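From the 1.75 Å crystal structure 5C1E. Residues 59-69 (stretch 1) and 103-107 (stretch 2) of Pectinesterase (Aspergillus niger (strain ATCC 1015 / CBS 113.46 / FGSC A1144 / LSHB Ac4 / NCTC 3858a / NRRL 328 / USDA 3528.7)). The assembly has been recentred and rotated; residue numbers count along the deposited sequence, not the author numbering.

Stretch 1 (59-69) LYGETTDTSTY
Stretch 2, residues 103-107: MYNIN

Two parallel strand ends, 59-61 and 103-104, set the frame of this contact. Leu59 lies beside Met103 (CA to CA 4.7 Å) and Tyr60 beside Tyr104 (4.8 Å between CA atoms), with extended phi/psi values of -110/121, -113/134, -132/134 and -126/125 in that order. Two hydrogen bonds fix the register: Tyr104 N donates to Leu59 O (2.9 Å, 158°), and Gly61 N donates to Tyr104 O (2.7 Å, 150°). Leu59 O also receives a CA-H...O contact from Met103 CA at 3.3 Å.

Side chains alternate across the sheet. On one face Leu59 (chi1 t, chi2 p) and Met103 (t, t, p) meet with CD2 of Leu59 3.9 Å from SD of Met103, although the end of the methionine leads away from stretch 1. Ile106 (m, t) starts sideways, but its end comes nearer and brings CD1 to 3.6 Å from Leu59 CG, extending this apolar patch past the paired residues.

On the other face Tyr60 and Tyr104 share chi1 m (-64° and -67°), so their rings leave the backbone in like directions. The planes differ by 29° and the centroids lie 5.3 Å apart; the rings are slid so that they barely overlap, with Tyr60 CE1 3.7 Å from Tyr104 CD1. A water joins the hydroxyls, 3.1 Å from Tyr60 OH and 3.3 Å from Tyr104 OH, donating to the latter.

At Gly61 (-101/148) the chains are close: an ideal CB would stand 2.1 Å from Asn105 O and 2.9 Å from Ile106 CG1, both clashes. Without one, Gly61 CA makes a CA-H...O contact with Asn105 O at 3.5 Å. A second water donates to Glu62 O and Asn105 O, 2.7 Å from each.

Asn105, with the largest covered area (114 Å²), leaves the strand with positive phi and psi (58/49), and its CA-to-CB bond points toward stretch 1. With chi1 m (-51°) and chi2 114°, ND2 donates to Thr66 O (3.1 Å, 167°) and also lies 3.0 Å from Thr68 O. Thr63 (chi1 t) places CG2 3.5 Å from Asn105 CG, while Thr66 (chi1 p) has CB 3.6 Å from Asn105 OD1.

The loop receiving this amide is internally braced. A type I turn runs from Asp65 to Thr68, its central residues at -68/-19 and -76/-9. Asp65 (chi1 t, chi2 -6°) accepts at OD1 from Ser67 N (3.0 Å) and Ser67 OG (2.6 Å), the serine being p. Asp65 N donates to Thr63 OG1 at 3.1 Å.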

# COMPACT_ATOMS: atom_id res chain seq x y z
N LEU A 59 4.65 -7.39 12.74
CA LEU A 59 5.74 -6.45 12.96
C LEU A 59 5.18 -5.12 13.48
O LEU A 59 4.33 -4.51 12.82
CB LEU A 59 6.48 -6.24 11.65
CG LEU A 59 7.79 -5.47 11.57
CD1 LEU A 59 8.91 -6.05 12.44
CD2 LEU A 59 8.21 -5.49 10.11
N TYR A 60 5.62 -4.70 14.67
CA TYR A 60 5.14 -3.49 15.31
C TYR A 60 6.22 -2.46 15.38
O TYR A 60 7.32 -2.76 15.82
CB TYR A 60 4.77 -3.75 16.76
CG TYR A 60 3.66 -4.71 17.03
CD1 TYR A 60 2.34 -4.34 16.82
CD2 TYR A 60 3.92 -5.97 17.54
CE1 TYR A 60 1.30 -5.21 17.12
CE2 TYR A 60 2.88 -6.84 17.83
CZ TYR A 60 1.57 -6.44 17.62
OH TYR A 60 0.55 -7.32 17.90
N GLY A 61 5.89 -1.22 15.03
CA GLY A 61 6.79 -0.10 15.20
C GLY A 61 6.45 0.73 16.43
O GLY A 61 5.29 0.85 16.82
N GLU A 62 7.48 1.29 17.03
CA GLU A 62 7.34 2.20 18.16
C GLU A 62 6.61 3.46 17.73
O GLU A 62 6.93 4.03 16.68
CB GLU A 62 8.72 2.56 18.71
CG GLU A 62 8.67 3.54 19.86
CD GLU A 62 10.03 3.90 20.43
OE1 GLU A 62 11.04 3.32 20.02
OE2 GLU A 62 10.08 4.79 21.30
N THR A 63 5.61 3.87 18.51
CA THR A 63 4.92 5.13 18.27
C THR A 63 4.12 5.61 19.47
O THR A 63 3.60 4.81 20.22
CB THR A 63 3.95 5.03 17.05
OG1 THR A 63 3.27 6.27 16.87
CG2 THR A 63 2.94 3.91 17.23
N THR A 64 4.03 6.94 19.63
CA THR A 64 3.21 7.54 20.68
C THR A 64 1.71 7.41 20.40
O THR A 64 0.90 7.55 21.31
CB THR A 64 3.58 9.03 20.91
OG1 THR A 64 3.07 9.46 22.18
CG2 THR A 64 3.02 9.92 19.81
N ASP A 65 1.34 7.13 19.14
CA ASP A 65 -0.07 7.04 18.72
C ASP A 65 -0.19 6.02 17.59
O ASP A 65 0.11 6.30 16.42
CB ASP A 65 -0.58 8.42 18.28
CG ASP A 65 -2.07 8.42 17.94
OD1 ASP A 65 -2.69 7.35 17.93
OD2 ASP A 65 -2.61 9.53 17.71
N THR A 66 -0.63 4.82 17.94
CA THR A 66 -0.77 3.72 17.00
C THR A 66 -1.88 3.95 15.96
O THR A 66 -1.88 3.28 14.92
CB THR A 66 -1.09 2.41 17.73
OG1 THR A 66 -2.27 2.59 18.51
CG2 THR A 66 0.04 1.99 18.65
N SER A 67 -2.81 4.87 16.24
CA SER A 67 -3.98 5.12 15.40
C SER A 67 -3.67 5.89 14.11
O SER A 67 -4.53 6.00 13.21
CB SER A 67 -5.05 5.86 16.22
OG SER A 67 -4.73 7.24 16.34
N THR A 68 -2.45 6.41 13.99
CA THR A 68 -2.03 7.18 12.84
C THR A 68 -0.66 6.71 12.36
O THR A 68 0.05 6.00 13.07
CB THR A 68 -1.98 8.68 13.22
OG1 THR A 68 -1.60 9.47 12.10
CG2 THR A 68 -0.99 8.96 14.37
N TYR A 69 -0.30 7.10 11.14
CA TYR A 69 1.08 6.96 10.63
C TYR A 69 1.96 8.19 11.00
O TYR A 69 3.22 8.14 10.90
CB TYR A 69 1.07 6.81 9.10
CG TYR A 69 0.53 8.02 8.37
CD1 TYR A 69 1.36 9.10 8.06
CD2 TYR A 69 -0.79 8.07 7.93
CE1 TYR A 69 0.87 10.20 7.38
CE2 TYR A 69 -1.29 9.18 7.26
CZ TYR A 69 -0.45 10.24 6.98
OH TYR A 69 -0.93 11.35 6.31
N MET A 103 1.55 -5.47 9.70
CA MET A 103 2.57 -4.49 10.05
C MET A 103 1.88 -3.24 10.59
O MET A 103 0.87 -2.79 10.04
CB MET A 103 3.46 -4.18 8.85
CG MET A 103 4.65 -3.29 9.19
SD MET A 103 5.87 -3.25 7.86
CE MET A 103 5.14 -2.11 6.71
N TYR A 104 2.40 -2.72 11.70
CA TYR A 104 1.82 -1.58 12.40
C TYR A 104 2.86 -0.50 12.59
O TYR A 104 3.92 -0.75 13.17
CB TYR A 104 1.32 -1.96 13.81
CG TYR A 104 0.14 -2.89 13.85
CD1 TYR A 104 0.32 -4.26 13.71
CD2 TYR A 104 -1.16 -2.40 14.05
CE1 TYR A 104 -0.75 -5.11 13.74
CE2 TYR A 104 -2.24 -3.28 14.12
CZ TYR A 104 -2.01 -4.63 13.97
OH TYR A 104 -3.02 -5.53 13.99
N ASN A 105 2.53 0.70 12.12
CA ASN A 105 3.32 1.90 12.44
C ASN A 105 4.79 1.85 12.04
O ASN A 105 5.68 2.16 12.84
CB ASN A 105 3.16 2.22 13.93
CG ASN A 105 1.72 2.27 14.35
OD1 ASN A 105 1.26 1.44 15.13
ND2 ASN A 105 0.99 3.23 13.82
N ILE A 106 5.02 1.44 10.79
CA ILE A 106 6.36 1.38 10.20
C ILE A 106 6.35 2.15 8.89
O ILE A 106 5.37 2.07 8.13
CB ILE A 106 6.81 -0.08 10.02
CG1 ILE A 106 7.05 -0.67 11.42
CG2 ILE A 106 8.04 -0.16 9.12
CD1 ILE A 106 7.92 -1.86 11.52
N ASN A 107 7.39 2.94 8.65
CA ASN A 107 7.60 3.59 7.36
C ASN A 107 8.53 2.73 6.50
O ASN A 107 9.55 2.26 7.00
CB ASN A 107 8.25 4.96 7.50
CG ASN A 107 7.47 5.90 8.39
OD1 ASN A 107 6.28 5.72 8.64
ND2 ASN A 107 8.14 6.90 8.88
O HOH W 1 -2.22 -7.32 16.61
O HOH W 2 7.40 3.80 14.06